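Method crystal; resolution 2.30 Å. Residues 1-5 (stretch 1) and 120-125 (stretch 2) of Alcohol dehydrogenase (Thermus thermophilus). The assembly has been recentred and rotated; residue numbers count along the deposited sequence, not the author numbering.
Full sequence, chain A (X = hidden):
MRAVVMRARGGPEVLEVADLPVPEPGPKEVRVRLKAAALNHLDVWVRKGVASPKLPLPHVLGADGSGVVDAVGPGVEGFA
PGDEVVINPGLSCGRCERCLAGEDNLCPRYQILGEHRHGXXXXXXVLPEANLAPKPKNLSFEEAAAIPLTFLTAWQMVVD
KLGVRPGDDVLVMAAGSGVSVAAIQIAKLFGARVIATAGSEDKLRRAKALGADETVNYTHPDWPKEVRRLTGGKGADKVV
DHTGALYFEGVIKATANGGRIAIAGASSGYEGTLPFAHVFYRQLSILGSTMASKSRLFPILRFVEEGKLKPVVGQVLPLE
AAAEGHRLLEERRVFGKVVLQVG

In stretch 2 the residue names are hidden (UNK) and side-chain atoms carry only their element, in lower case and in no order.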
# COMPACT_ATOMS: atom_id res chain seq x y z
N MET A 1 23.33 35.23 -26.04
CA MET A 1 23.80 34.76 -24.70
C MET A 1 24.84 33.66 -24.89
O MET A 1 24.94 33.06 -25.96
CB MET A 1 22.63 34.18 -23.90
CG MET A 1 22.07 32.85 -24.43
SD MET A 1 20.77 32.13 -23.35
CE MET A 1 20.30 30.62 -24.23
N ARG A 2 25.64 33.40 -23.86
CA ARG A 2 26.62 32.34 -23.97
C ARG A 2 25.90 31.01 -23.77
O ARG A 2 24.95 30.91 -22.98
CB ARG A 2 27.74 32.48 -22.93
CG ARG A 2 28.82 33.49 -23.28
CD ARG A 2 29.90 33.55 -22.21
NE ARG A 2 30.88 32.46 -22.29
CZ ARG A 2 31.81 32.35 -23.24
NH1 ARG A 2 31.89 33.26 -24.21
NH2 ARG A 2 32.68 31.35 -23.20
N ALA A 3 26.34 29.99 -24.50
CA ALA A 3 25.76 28.67 -24.41
C ALA A 3 26.70 27.68 -25.07
O ALA A 3 27.51 28.03 -25.92
CB ALA A 3 24.40 28.63 -25.09
N VAL A 4 26.61 26.44 -24.62
CA VAL A 4 27.40 25.37 -25.20
C VAL A 4 26.40 24.61 -26.05
O VAL A 4 25.52 23.93 -25.53
CB VAL A 4 27.97 24.44 -24.13
CG1 VAL A 4 28.47 23.16 -24.79
CG2 VAL A 4 29.08 25.14 -23.39
N VAL A 5 26.54 24.76 -27.35
CA VAL A 5 25.66 24.10 -28.30
C VAL A 5 26.27 22.79 -28.75
O VAL A 5 27.46 22.53 -28.56
CB VAL A 5 25.38 24.98 -29.54
CG1 VAL A 5 24.47 26.14 -29.16
CG2 VAL A 5 26.69 25.51 -30.10
N UNK A 120 20.26 23.42 -19.56
CA UNK A 120 20.98 24.34 -18.69
C UNK A 120 22.41 24.74 -19.05
O UNK A 120 23.03 25.48 -18.30
o UNK A 120 21.52 22.50 -17.16
c UNK A 120 19.51 23.77 -16.73
c UNK A 120 20.95 23.82 -17.23
N UNK A 121 22.94 24.27 -20.17
CA UNK A 121 24.31 24.64 -20.57
C UNK A 121 24.35 26.05 -21.19
O UNK A 121 25.01 26.27 -22.20
o UNK A 121 26.20 18.35 -20.21
c UNK A 121 26.30 21.63 -21.77
c UNK A 121 24.86 23.69 -21.61
c UNK A 121 25.92 19.67 -20.47
c UNK A 121 25.29 22.32 -21.12
c UNK A 121 24.59 21.65 -20.11
c UNK A 121 26.62 20.32 -21.46
c UNK A 121 24.90 20.32 -19.78
N UNK A 122 23.63 26.99 -20.58
CA UNK A 122 23.59 28.37 -21.06
C UNK A 122 23.40 29.32 -19.88
O UNK A 122 23.22 28.89 -18.75
c UNK A 122 22.46 28.54 -22.05
N UNK A 123 23.44 30.62 -20.17
CA UNK A 123 23.26 31.64 -19.15
C UNK A 123 21.79 31.85 -18.80
O UNK A 123 21.48 32.47 -17.80
o UNK A 123 26.88 34.82 -19.87
c UNK A 123 25.39 32.95 -19.84
c UNK A 123 25.91 34.24 -20.43
c UNK A 123 23.88 32.97 -19.62
o UNK A 123 25.37 34.70 -21.46
N UNK A 124 20.89 31.36 -19.65
CA UNK A 124 19.47 31.51 -19.40
C UNK A 124 18.68 30.32 -19.91
O UNK A 124 19.07 29.66 -20.86
c UNK A 124 19.04 34.81 -18.62
c UNK A 124 19.58 34.04 -19.65
c UNK A 124 21.38 35.66 -19.83
c UNK A 124 20.76 34.49 -20.26
c UNK A 124 18.92 32.77 -20.08
o UNK A 124 21.43 37.56 -18.39
c UNK A 124 19.66 35.98 -18.19
c UNK A 124 20.83 36.40 -18.81
N UNK A 125 17.55 30.06 -19.27
CA UNK A 125 16.72 28.96 -19.69
C UNK A 125 15.31 29.32 -19.29
O UNK A 125 15.08 29.97 -18.27
c UNK A 125 17.20 27.62 -19.04
c UNK A 125 16.92 27.62 -17.55
c UNK A 125 16.53 26.43 -19.74

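Position 120 carries three side-chain atoms, a carbon bonded to one oxygen and one carbon, and they touch nothing in stretch 1. This beta-branched hydroxyl side chain is that of threonine. Thr120 lies out of reach of the N-terminal strand, and its hydroxyl is hydrogen-bonded elsewhere in the structure; Thr120 O accepts a weak hydrogen bond from N of position 122 (2.8 Å).

Position 121 has one carbon leading to a six-carbon ring that bears a single oxygen. Val4 approaches the edge of the ring, close to its plane, and the backbone carbonyl of the position meets Val4 N. The ring with its oxygen is the pattern of a tyrosine. In Tyr121 the CA-to-CB bond points toward stretch 1, and CD2 lies 4.0 Å from Val4 CG1. The phenol oxygen is hydrogen-bonded elsewhere in the structure; the contact with Val4 is made by the ring's carbon edge.

At position 122 there is a single side-chain carbon, CB, which lies 3.6 Å from Ala3 CB and 3.7 Å from Met1 CE. The lone carbon identifies alanine. The backbones of Ala122 and Ala3 come within 4.0 Å, CA to CA. With one carbon on each residue, the two side chains pack directly against each other at this close approach.

Position 123 shows three carbons in an unbranched chain, the third carrying two oxygens, one of which meets Arg2 N. Two oxygens on the third carbon make it a carboxylate: Glu123. One carboxylate oxygen, OE1, accepts a nearly linear hydrogen bond from Arg2 N (2.7 Å, 174°), so the side chain serves a main-chain amide.

Position 124 again has a carbon followed by a six-carbon ring with one oxygen, and Met1 reaches the ring's edge. This second tyrosine, Tyr124, receives Met1 SD 5.2 Å from its ring centroid, 81° off the normal; the same sulfur is 3.8 Å from Tyr124 CB.

Position 125 bears three carbons, one carrying the other two, and touches nothing in stretch 1. It is Val125.

The two segments run in nearly opposite directions, 165° apart, and meet through a single beta bridge between Ala3 and Ala122. Backbone hydrogen bonds flank it: Val4 N donates to Tyr121 O (2.9 Å), and Glu123 N donates to Arg2 O (3.2 Å). The carboxylate of Glu123 adds a third bond by taking up Arg2 N. Around this polar framework, Met1 packs against Ala122 and Tyr124, and Val4 against Tyr121. The whole contact buries 371 Å², both sides summed.

Stretch 2 (120-125) TYAEYV
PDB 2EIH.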